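Local coordinates for protein acetone carboxylase alpha subunit (Xanthobacter autotrophicus Py2, PDB 5M45) that forms the alpha subunit of a manganese-containing enzyme assembly and belongs to the hydantoinase B/oxoprolinase family, at residues A[158-163]-A[246-251]; A[165-170]-A[255-260]; A[730-735]-A[740-745]; A[721-726]-A[754-759]. One frame throughout, in Å; residues are numbered along the deposited sequence.

Interaction 1 (A[158-163]-A[246-251])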
# COMPACT_ATOMS: atom_id res chain seq x y z
N VAL A 158 -9.64 -19.90 6.77
CA VAL A 158 -11.01 -20.07 7.30
C VAL A 158 -10.94 -21.02 8.53
O VAL A 158 -10.40 -22.14 8.41
CB VAL A 158 -11.94 -20.66 6.23
CG1 VAL A 158 -13.30 -20.97 6.82
CG2 VAL A 158 -12.04 -19.71 5.05
N PRO A 159 -11.50 -20.61 9.69
CA PRO A 159 -11.57 -21.53 10.83
C PRO A 159 -12.64 -22.59 10.61
O PRO A 159 -13.63 -22.36 9.88
CB PRO A 159 -11.93 -20.62 12.01
CG PRO A 159 -12.75 -19.53 11.37
CD PRO A 159 -12.12 -19.31 10.00
N ILE A 160 -12.42 -23.76 11.22
CA ILE A 160 -13.37 -24.88 11.17
C ILE A 160 -13.93 -25.16 12.56
O ILE A 160 -13.18 -25.37 13.51
CB ILE A 160 -12.68 -26.16 10.61
CG1 ILE A 160 -12.05 -25.85 9.24
CG2 ILE A 160 -13.67 -27.31 10.55
CD1 ILE A 160 -11.17 -26.95 8.64
N PHE A 161 -15.27 -25.18 12.67
CA PHE A 161 -16.01 -25.35 13.92
C PHE A 161 -16.82 -26.67 13.93
O PHE A 161 -17.24 -27.16 12.89
CB PHE A 161 -16.95 -24.14 14.16
CG PHE A 161 -16.24 -22.91 14.72
CD1 PHE A 161 -15.48 -22.10 13.91
CD2 PHE A 161 -16.37 -22.58 16.07
CE1 PHE A 161 -14.85 -20.95 14.42
CE2 PHE A 161 -15.72 -21.46 16.59
CZ PHE A 161 -14.98 -20.63 15.76
N TRP A 162 -16.98 -27.25 15.10
CA TRP A 162 -17.83 -28.41 15.32
C TRP A 162 -18.60 -28.17 16.62
O TRP A 162 -18.00 -27.98 17.68
CB TRP A 162 -17.04 -29.73 15.41
CG TRP A 162 -17.94 -30.93 15.62
CD1 TRP A 162 -18.10 -31.65 16.80
CD2 TRP A 162 -18.82 -31.53 14.68
NE1 TRP A 162 -19.03 -32.65 16.62
CE2 TRP A 162 -19.49 -32.59 15.33
CE3 TRP A 162 -19.11 -31.27 13.34
CZ2 TRP A 162 -20.42 -33.40 14.68
CZ3 TRP A 162 -20.06 -32.09 12.70
CH2 TRP A 162 -20.68 -33.14 13.36
N GLU A 163 -19.93 -28.15 16.51
CA GLU A 163 -20.81 -27.88 17.65
C GLU A 163 -20.41 -26.67 18.48
O GLU A 163 -20.34 -26.72 19.69
CB GLU A 163 -20.96 -29.15 18.49
CG GLU A 163 -21.93 -30.09 17.76
CD GLU A 163 -22.11 -31.44 18.41
OE1 GLU A 163 -21.47 -31.67 19.47
OE2 GLU A 163 -22.89 -32.27 17.82
N LYS A 246 -16.28 -28.36 4.29
CA LYS A 246 -17.43 -29.25 4.14
C LYS A 246 -17.04 -30.73 4.30
O LYS A 246 -17.73 -31.50 4.97
CB LYS A 246 -18.08 -29.01 2.80
CG LYS A 246 -19.37 -29.79 2.57
CD LYS A 246 -19.92 -29.34 1.22
CE LYS A 246 -20.55 -30.47 0.42
NZ LYS A 246 -22.03 -30.27 0.35
N LEU A 247 -15.94 -31.12 3.67
CA LEU A 247 -15.45 -32.50 3.81
C LEU A 247 -15.09 -32.86 5.28
O LEU A 247 -15.46 -33.95 5.76
CB LEU A 247 -14.27 -32.76 2.88
CG LEU A 247 -13.61 -34.13 3.12
CD1 LEU A 247 -14.50 -35.23 2.58
CD2 LEU A 247 -12.24 -34.21 2.55
N VAL A 248 -14.44 -31.95 5.99
CA VAL A 248 -14.13 -32.20 7.42
C VAL A 248 -15.43 -32.41 8.23
O VAL A 248 -15.52 -33.35 9.02
CB VAL A 248 -13.20 -31.12 8.05
CG1 VAL A 248 -13.07 -31.29 9.57
CG2 VAL A 248 -11.81 -31.19 7.38
N GLU A 249 -16.43 -31.57 7.99
CA GLU A 249 -17.73 -31.71 8.67
C GLU A 249 -18.38 -33.09 8.39
O GLU A 249 -18.93 -33.69 9.29
CB GLU A 249 -18.70 -30.56 8.28
CG GLU A 249 -18.32 -29.21 8.91
CD GLU A 249 -19.06 -27.98 8.30
OE1 GLU A 249 -19.73 -28.14 7.25
OE2 GLU A 249 -18.96 -26.83 8.85
N GLU A 250 -18.29 -33.58 7.15
CA GLU A 250 -18.82 -34.89 6.76
C GLU A 250 -18.07 -36.04 7.42
O GLU A 250 -18.69 -37.00 7.89
CB GLU A 250 -18.81 -35.06 5.23
CG GLU A 250 -19.93 -34.27 4.53
CD GLU A 250 -19.76 -34.05 3.04
OE1 GLU A 250 -18.74 -34.48 2.44
OE2 GLU A 250 -20.67 -33.38 2.44
N VAL A 251 -16.74 -35.95 7.44
CA VAL A 251 -15.88 -36.96 8.08
C VAL A 251 -16.15 -37.04 9.57
O VAL A 251 -16.29 -38.14 10.11
CB VAL A 251 -14.38 -36.69 7.77
CG1 VAL A 251 -13.46 -37.51 8.64
CG2 VAL A 251 -14.09 -37.00 6.30

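Interaction 2 (A[165-170]-A[255-260])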
# COMPACT_ATOMS: atom_id res chain seq x y z
N GLU A 165 -17.50 -25.05 18.69
CA GLU A 165 -16.10 -24.92 19.14
C GLU A 165 -15.14 -25.12 17.96
O GLU A 165 -15.44 -25.83 17.01
CB GLU A 165 -15.80 -25.93 20.25
CG GLU A 165 -16.75 -25.90 21.45
CD GLU A 165 -16.35 -26.93 22.50
OE1 GLU A 165 -16.58 -28.13 22.24
OE2 GLU A 165 -15.73 -26.59 23.54
N LEU A 166 -13.97 -24.49 18.04
CA LEU A 166 -12.97 -24.54 16.97
C LEU A 166 -12.20 -25.84 17.03
O LEU A 166 -11.69 -26.20 18.11
CB LEU A 166 -12.00 -23.34 17.07
CG LEU A 166 -11.02 -23.15 15.88
CD1 LEU A 166 -10.79 -21.68 15.59
CD2 LEU A 166 -9.68 -23.82 16.14
N ILE A 167 -12.11 -26.54 15.90
CA ILE A 167 -11.40 -27.79 15.81
C ILE A 167 -10.27 -27.80 14.77
O ILE A 167 -9.55 -28.80 14.66
CB ILE A 167 -12.35 -29.00 15.56
CG1 ILE A 167 -13.13 -28.84 14.26
CG2 ILE A 167 -13.35 -29.14 16.71
CD1 ILE A 167 -13.58 -30.18 13.65
N GLY A 168 -10.05 -26.69 14.08
CA GLY A 168 -9.02 -26.62 13.03
C GLY A 168 -9.13 -25.38 12.16
O GLY A 168 -9.91 -24.46 12.47
N TRP A 169 -8.29 -25.34 11.13
CA TRP A 169 -8.31 -24.27 10.15
C TRP A 169 -8.00 -24.86 8.76
O TRP A 169 -7.36 -25.92 8.68
CB TRP A 169 -7.21 -23.24 10.45
CG TRP A 169 -7.08 -22.67 11.86
CD1 TRP A 169 -6.57 -23.30 12.96
CD2 TRP A 169 -7.45 -21.35 12.29
NE1 TRP A 169 -6.59 -22.47 14.05
CE2 TRP A 169 -7.12 -21.27 13.67
CE3 TRP A 169 -8.00 -20.23 11.66
CZ2 TRP A 169 -7.31 -20.10 14.41
CZ3 TRP A 169 -8.20 -19.06 12.42
CH2 TRP A 169 -7.86 -19.01 13.77
N VAL A 170 -8.40 -24.16 7.69
CA VAL A 170 -7.94 -24.52 6.34
C VAL A 170 -7.34 -23.27 5.67
O VAL A 170 -7.92 -22.16 5.73
CB VAL A 170 -9.05 -25.15 5.47
CG1 VAL A 170 -10.29 -24.30 5.43
CG2 VAL A 170 -8.57 -25.41 4.05
N GLU A 255 -17.49 -40.47 11.26
CA GLU A 255 -16.56 -41.25 12.13
C GLU A 255 -16.49 -40.81 13.58
O GLU A 255 -15.90 -41.51 14.42
CB GLU A 255 -15.13 -41.23 11.58
CG GLU A 255 -14.97 -41.63 10.13
CD GLU A 255 -15.52 -43.03 9.83
OE1 GLU A 255 -15.60 -43.89 10.74
OE2 GLU A 255 -15.86 -43.32 8.68
N GLY A 256 -17.08 -39.65 13.89
CA GLY A 256 -17.10 -39.12 15.25
C GLY A 256 -15.95 -38.18 15.53
O GLY A 256 -14.84 -38.36 15.02
N ILE A 257 -16.24 -37.16 16.32
CA ILE A 257 -15.26 -36.13 16.67
C ILE A 257 -14.06 -36.69 17.46
O ILE A 257 -12.95 -36.21 17.26
CB ILE A 257 -15.92 -34.90 17.40
CG1 ILE A 257 -14.91 -33.76 17.65
CG2 ILE A 257 -16.50 -35.30 18.77
CD1 ILE A 257 -14.27 -33.15 16.40
N GLU A 258 -14.26 -37.71 18.29
CA GLU A 258 -13.15 -38.22 19.13
C GLU A 258 -12.01 -38.79 18.27
O GLU A 258 -10.84 -38.54 18.55
CB GLU A 258 -13.58 -39.32 20.12
CG GLU A 258 -14.67 -38.91 21.09
CD GLU A 258 -14.14 -38.08 22.20
OE1 GLU A 258 -13.77 -38.73 23.22
OE2 GLU A 258 -14.14 -36.82 22.08
N ALA A 259 -12.37 -39.58 17.26
CA ALA A 259 -11.38 -40.13 16.35
C ALA A 259 -10.66 -39.03 15.54
O ALA A 259 -9.43 -39.07 15.39
CB ALA A 259 -12.02 -41.15 15.41
N TYR A 260 -11.42 -38.06 15.00
CA TYR A 260 -10.81 -36.96 14.24
C TYR A 260 -9.86 -36.15 15.13
O TYR A 260 -8.77 -35.78 14.69
CB TYR A 260 -11.87 -36.02 13.63
CG TYR A 260 -11.26 -34.88 12.86
CD1 TYR A 260 -10.94 -35.03 11.51
CD2 TYR A 260 -10.95 -33.67 13.47
CE1 TYR A 260 -10.35 -34.01 10.80
CE2 TYR A 260 -10.37 -32.64 12.76
CZ TYR A 260 -10.04 -32.81 11.42
OH TYR A 260 -9.43 -31.81 10.68
O HOH W 1 -8.20 -30.00 12.32

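Interaction 3 (A[730-735]-A[740-745])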
# COMPACT_ATOMS: atom_id res chain seq x y z
N LYS A 730 36.52 -15.47 13.22
CA LYS A 730 37.57 -16.25 13.85
C LYS A 730 38.11 -17.40 12.95
O LYS A 730 39.33 -17.57 12.83
CB LYS A 730 37.08 -16.75 15.21
CG LYS A 730 38.06 -17.69 15.93
CD LYS A 730 37.43 -18.13 17.25
CE LYS A 730 38.13 -19.31 17.89
NZ LYS A 730 39.57 -18.99 18.11
N ASP A 731 37.20 -18.14 12.32
CA ASP A 731 37.52 -19.22 11.33
C ASP A 731 38.37 -18.67 10.16
O ASP A 731 39.37 -19.27 9.78
CB ASP A 731 36.19 -19.81 10.77
CG ASP A 731 36.30 -21.08 9.95
OD1 ASP A 731 37.42 -21.65 9.96
OD2 ASP A 731 35.22 -21.52 9.31
N PHE A 732 37.93 -17.56 9.58
CA PHE A 732 38.63 -16.92 8.45
C PHE A 732 40.05 -16.47 8.83
O PHE A 732 41.00 -16.73 8.09
CB PHE A 732 37.81 -15.72 7.99
CG PHE A 732 38.33 -15.02 6.77
CD1 PHE A 732 39.22 -13.94 6.88
CD2 PHE A 732 37.86 -15.36 5.49
CE1 PHE A 732 39.66 -13.25 5.76
CE2 PHE A 732 38.31 -14.68 4.35
CZ PHE A 732 39.21 -13.63 4.49
N ARG A 733 40.18 -15.81 9.97
CA ARG A 733 41.49 -15.34 10.47
C ARG A 733 42.44 -16.49 10.72
O ARG A 733 43.63 -16.37 10.43
CB ARG A 733 41.38 -14.49 11.77
CG ARG A 733 40.74 -13.13 11.57
CD ARG A 733 40.47 -12.41 12.89
NE ARG A 733 40.05 -11.03 12.69
CZ ARG A 733 40.85 -9.98 12.46
NH1 ARG A 733 42.17 -10.11 12.42
NH2 ARG A 733 40.32 -8.77 12.24
N THR A 734 41.93 -17.57 11.30
CA THR A 734 42.72 -18.74 11.59
C THR A 734 43.16 -19.44 10.29
O THR A 734 44.32 -19.80 10.14
CB THR A 734 41.95 -19.76 12.48
OG1 THR A 734 41.60 -19.13 13.70
CG2 THR A 734 42.80 -20.96 12.83
N PHE A 735 42.21 -19.61 9.37
CA PHE A 735 42.49 -20.30 8.12
C PHE A 735 43.60 -19.59 7.33
O PHE A 735 44.50 -20.25 6.81
CB PHE A 735 41.25 -20.46 7.22
CG PHE A 735 41.57 -21.20 5.95
CD1 PHE A 735 41.60 -22.60 5.92
CD2 PHE A 735 41.96 -20.49 4.80
CE1 PHE A 735 41.96 -23.27 4.77
CE2 PHE A 735 42.32 -21.16 3.64
CZ PHE A 735 42.33 -22.56 3.63
N ASP A 740 46.24 -9.94 14.24
CA ASP A 740 45.22 -9.09 14.86
C ASP A 740 45.22 -7.63 14.40
O ASP A 740 44.17 -6.99 14.46
CB ASP A 740 45.30 -9.16 16.41
CG ASP A 740 44.89 -10.52 16.97
OD1 ASP A 740 44.26 -11.32 16.24
OD2 ASP A 740 45.23 -10.81 18.13
N SER A 741 46.34 -7.14 13.90
CA SER A 741 46.43 -5.79 13.32
C SER A 741 45.67 -5.61 11.97
O SER A 741 45.39 -4.49 11.57
CB SER A 741 47.89 -5.42 13.13
OG SER A 741 48.50 -6.38 12.28
N TRP A 742 45.36 -6.71 11.27
CA TRP A 742 44.51 -6.66 10.07
C TRP A 742 43.03 -6.58 10.50
O TRP A 742 42.59 -7.38 11.30
CB TRP A 742 44.73 -7.93 9.20
CG TRP A 742 43.95 -8.00 7.90
CD1 TRP A 742 44.35 -7.55 6.69
CD2 TRP A 742 42.64 -8.56 7.71
NE1 TRP A 742 43.38 -7.79 5.75
CE2 TRP A 742 42.32 -8.41 6.34
CE3 TRP A 742 41.71 -9.18 8.56
CZ2 TRP A 742 41.11 -8.87 5.81
CZ3 TRP A 742 40.50 -9.62 8.02
CH2 TRP A 742 40.24 -9.48 6.66
N THR A 743 42.30 -5.59 9.97
CA THR A 743 40.86 -5.45 10.22
C THR A 743 40.15 -5.06 8.90
O THR A 743 40.79 -4.48 7.99
CB THR A 743 40.52 -4.39 11.29
OG1 THR A 743 40.90 -3.09 10.84
CG2 THR A 743 41.25 -4.69 12.65
N LEU A 744 38.85 -5.37 8.82
CA LEU A 744 38.02 -5.09 7.64
C LEU A 744 36.69 -4.40 8.02
O LEU A 744 35.59 -5.01 7.88
CB LEU A 744 37.81 -6.38 6.83
CG LEU A 744 37.33 -6.18 5.39
CD1 LEU A 744 38.43 -5.63 4.44
CD2 LEU A 744 36.72 -7.48 4.88
N PRO A 745 36.77 -3.15 8.50
CA PRO A 745 35.51 -2.43 8.79
C PRO A 745 34.78 -2.04 7.50
O PRO A 745 35.39 -1.58 6.52
CB PRO A 745 35.98 -1.19 9.56
CG PRO A 745 37.39 -0.96 9.11
CD PRO A 745 37.97 -2.33 8.78
O HOH W 2 43.80 -12.19 13.75
O HOH W 3 37.75 -7.05 11.19

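Interaction 4 (A[721-726]-A[754-759])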
# COMPACT_ATOMS: atom_id res chain seq x y z
N SER A 721 29.39 -10.04 6.96
CA SER A 721 29.38 -11.41 7.49
C SER A 721 30.16 -11.52 8.84
O SER A 721 29.71 -12.14 9.80
CB SER A 721 29.92 -12.39 6.44
OG SER A 721 29.07 -12.47 5.26
N PHE A 722 31.33 -10.87 8.90
CA PHE A 722 32.14 -10.88 10.11
C PHE A 722 31.38 -10.28 11.29
O PHE A 722 31.38 -10.86 12.38
CB PHE A 722 33.45 -10.08 9.96
CG PHE A 722 34.48 -10.67 9.02
CD1 PHE A 722 34.46 -12.00 8.59
CD2 PHE A 722 35.51 -9.86 8.58
CE1 PHE A 722 35.42 -12.48 7.72
CE2 PHE A 722 36.48 -10.33 7.71
CZ PHE A 722 36.44 -11.64 7.28
N LYS A 723 30.74 -9.12 11.08
CA LYS A 723 30.01 -8.45 12.18
C LYS A 723 28.85 -9.27 12.72
O LYS A 723 28.65 -9.30 13.89
CB LYS A 723 29.48 -7.08 11.76
CG LYS A 723 30.57 -6.04 11.81
CD LYS A 723 30.02 -4.66 11.36
CE LYS A 723 29.54 -4.67 9.87
NZ LYS A 723 29.44 -3.36 9.23
N LEU A 724 28.07 -9.90 11.85
CA LEU A 724 26.93 -10.76 12.29
C LEU A 724 27.33 -12.17 12.78
O LEU A 724 26.51 -12.83 13.42
CB LEU A 724 25.91 -10.90 11.15
CG LEU A 724 25.09 -9.63 10.89
CD1 LEU A 724 24.55 -9.64 9.46
CD2 LEU A 724 23.97 -9.48 11.88
N GLY A 725 28.55 -12.61 12.47
CA GLY A 725 29.05 -13.96 12.73
C GLY A 725 30.48 -14.01 13.26
O GLY A 725 31.40 -14.36 12.52
N PRO A 726 30.68 -13.68 14.54
CA PRO A 726 32.04 -13.69 15.10
C PRO A 726 32.78 -15.04 15.01
O PRO A 726 33.99 -15.05 14.91
CB PRO A 726 31.87 -13.29 16.58
CG PRO A 726 30.37 -13.22 16.81
CD PRO A 726 29.64 -13.28 15.52
N TYR A 754 24.15 2.27 5.05
CA TYR A 754 22.88 2.48 5.78
C TYR A 754 22.29 1.14 6.18
O TYR A 754 22.23 0.19 5.39
CB TYR A 754 21.87 3.31 4.96
CG TYR A 754 22.12 4.83 4.89
CD1 TYR A 754 23.39 5.37 5.08
CD2 TYR A 754 21.08 5.70 4.57
CE1 TYR A 754 23.60 6.74 5.01
CE2 TYR A 754 21.29 7.08 4.49
CZ TYR A 754 22.56 7.59 4.67
OH TYR A 754 22.80 8.93 4.64
N GLY A 755 21.89 1.05 7.44
CA GLY A 755 21.38 -0.15 8.03
C GLY A 755 22.39 -1.11 8.63
O GLY A 755 21.98 -2.15 9.20
N SER A 756 23.68 -0.82 8.55
CA SER A 756 24.69 -1.73 9.12
C SER A 756 24.74 -1.73 10.65
O SER A 756 25.16 -2.73 11.26
CB SER A 756 26.09 -1.41 8.58
OG SER A 756 26.54 -0.18 9.05
N ARG A 757 24.34 -0.62 11.27
CA ARG A 757 24.39 -0.46 12.73
C ARG A 757 23.02 -0.13 13.32
O ARG A 757 22.66 -0.65 14.37
CB ARG A 757 25.41 0.61 13.10
CG ARG A 757 26.85 0.19 12.78
CD ARG A 757 27.93 1.21 13.02
NE ARG A 757 28.74 0.93 14.24
CZ ARG A 757 29.63 -0.07 14.41
NH1 ARG A 757 29.90 -0.97 13.44
NH2 ARG A 757 30.25 -0.18 15.60
N TYR A 758 22.23 0.72 12.66
CA TYR A 758 20.92 1.10 13.14
C TYR A 758 19.82 0.30 12.45
O TYR A 758 19.72 0.30 11.22
CB TYR A 758 20.71 2.60 12.96
CG TYR A 758 21.61 3.40 13.86
CD1 TYR A 758 22.93 3.73 13.47
CD2 TYR A 758 21.20 3.75 15.16
CE1 TYR A 758 23.78 4.42 14.35
CE2 TYR A 758 22.04 4.42 16.01
CZ TYR A 758 23.32 4.76 15.59
OH TYR A 758 24.08 5.48 16.47
N SER A 759 19.00 -0.39 13.26
CA SER A 759 17.88 -1.18 12.76
C SER A 759 16.73 -1.22 13.81
O SER A 759 16.99 -1.08 15.00
CB SER A 759 18.36 -2.59 12.41
OG SER A 759 18.94 -3.18 13.56
O HOH W 4 29.03 -1.20 10.38

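Interaction 1 (A[158-163]-A[246-251])
Ile-160 and Val-248 meet through methyl groups that both stand anti to their own backbone N. In Ile-160 the placing of CG1 at chi1 -55° leaves CG2 as the branch that faces the helix, and in Val-248 the anti branch is CG1, at chi1 171°. The two side chains cross at about a right angle, with Ile-160 CG2 resting 4.1 Å from Val-248 CG1, an ordinary van der Waals contact without strain. Two residues further along the strand, Trp-162 also has its CG anti to the backbone N (chi1 -179°), and this brings the six-membered end of the indole to the helix. There Trp-162 CZ3 sits 3.9 Å from the carbonyl O of Glu-249, in an oblique approach. Nothing polar joins the segments here. Phe-161 O comes to 4.4 Å of Glu-249 OE2, but these are two oxygens and the pair is mere proximity at the more open margin. Glu-249 nevertheless has the largest share of the buried surface, its side chain lying alongside the strand. Phe-161 starts off from the other side of the strand, and its side chain touches Asp-135 in a loop. Earlier in the strand and the helix, Val-158 touches Cys-241 and the side chain of Arg-245, while Trp-162 also reaches Val-252. The axes of strand 158-162 and helix 246-251 run nearly parallel, 9.3 Å apart. This is helix-on-sheet packing, with the long helix 227-255 laid along one face of the seven-stranded antiparallel sheet.

Interaction 2 (A[165-170]-A[255-260])
The tight part of this contact gathers around one methyl group, Ile-167 CD1, which meets both Ile-257 and Tyr-260. Ile-167 and Ile-257 reach for each other tip to tip, with 4.1 Å between Ile-167 CD1 and Ile-257 CD1. Ile-257 CD1 is equally close to the other branch of its partner, Ile-167 CG2, so it sits against both methyls. Tyr-260 joins obliquely, its CE2 lying 4.1 Å from Ile-167 CD1. The strand side chain gets there by an uncommon route: its CG1 stands between the backbone N and the carbonyl carbon (chi1 60°). Val-252 and Trp-162 close in on Ile-257, and Leu-64 and Val-248 on Tyr-260; Ile-167 and Tyr-260 are buried, while Ile-257, which also touches Arg-19, is only partly covered. The backbone at Ile-167 departs from a regular strand. Ile-167 and Gly-168 together face the single residue Ile-160 on the next strand, a classic beta bulge in the antiparallel sheet. The psi of Ile-167 is 0°, well away from regular strand values. On the looser, polar side, strand and helix are joined through water. The hydroxyl of Tyr-260 donates to a water 2.7 Å from its OH, and that water donates in turn to the carbonyl of Ile-167, 3.0 Å from its O. Two polar atoms of buried residues thus share one water. At the solvent edge the exposed Glu-258 makes a salt bridge with Arg-19, and Gly-256, with a positive phi, marks the break between helices 227-255 and 257-282.

Interaction 3 (A[730-735]-A[740-745])
Arg-733 reaches across to the backbone of Trp-742 with its chain stretched out from CG to NE, which carries the guanidinium from the helix to the loop. The group arrives end-on and uses two nitrogens on one carbonyl: NH2 bonds to Trp-742 O at 2.8 Å and NH1 to the same O at 3.0 Å. Both bonds are bent, with N-H...O angles of 139° at NH1 and 145° at NH2, as a forked grip on a single atom requires. The oxygen lies close to the guanidinium plane. The indole of Trp-742, whose CG is anti to the backbone N, stands at 70° to that plane, so the two groups do not stack; Trp-742 CE3 lies over a guanidinium face 4.0 Å from Arg-733 NH1. Lys-708 makes a cation-pi contact with this indole, and Trp-742 NE1 bonds to Ile-705 O. Phe-732, also with CG anti to N, crosses Trp-742 at about a right angle and brings CE1 to 3.9 Å from Trp-742 CH2. Asp-740 is too far off for a salt bridge, and a water links its OD1 to Arg-733 NH1. Glu-729 holds NE by a true salt bridge. With Glu-729 balancing its charge at NE and a carbonyl taking two N-H groups at its end, the arginine probably ties the loop after helix 726-735 back onto that helix.

Interaction 4 (A[721-726]-A[754-759])
Lys-723 meets Ser-756 and Arg-757 at the protein surface, and the direct touches are slight. Lys-723 NZ rests 3.9 Å from Ser-756 CB, and its CD comes to 4.2 Å of Arg-757 NH1, at the edge of the guanidinium. The lysine chain is bent at chi3 (-63°), and this bend carries the ammonium over toward the serine. Water supplies the polar link. One molecule accepts from Lys-723 NZ and, at 3.2 Å, from Arg-757 NH1, while donating to Ser-756 OG at 3.0 Å; it lies in the plane of the arginine group. In fold terms, the contact sets the last turn of helix 712-724 against an irregular loop that comes after helix 726-735. Gly-725 ends the first of these helices and stands at the N-cap position of the second. Charges form the next group. Lys-723 NZ and Arg-757 NH1 are 4.9 Å apart, and their like charges are probably eased by nearby acids: Glu-746 makes a salt bridge to the lysine, and Glu-747 a long, weak ion pair with the arginine. Ser-756 OG is also tied within its own loop, to Thr-753 O. Across the subunit boundary, the preceding residues of the loop turn to another copy of the protein, Tyr-754 OH bonding to Trp-532 O of the second subunit and Gly-755 N to Asp-531 OD2 of that same subunit. The side chain of Arg-757 lies about 8 Å from a bound magnesium ion.

Interactions 1 and 2 are neighbours, their centres about 7 Å apart: strands 153-162 and 165-175 pair in one sheet, while helices 227-255 and 257-282 follow each other in the chain. The same two strands carry manganese ligands at their far ends, Asp-153 and His-175, with His-150 completing the protein site. Interactions 3 and 4 form a second group about 16 Å apart between centres, joined by Phe-722, whose CZ comes 3.6 Å from Phe-732 CD1; along the chain, 730-745 falls between the two segments of interaction 4. The groups are remote, with about 59 Å between the centres of interactions 1 and 3.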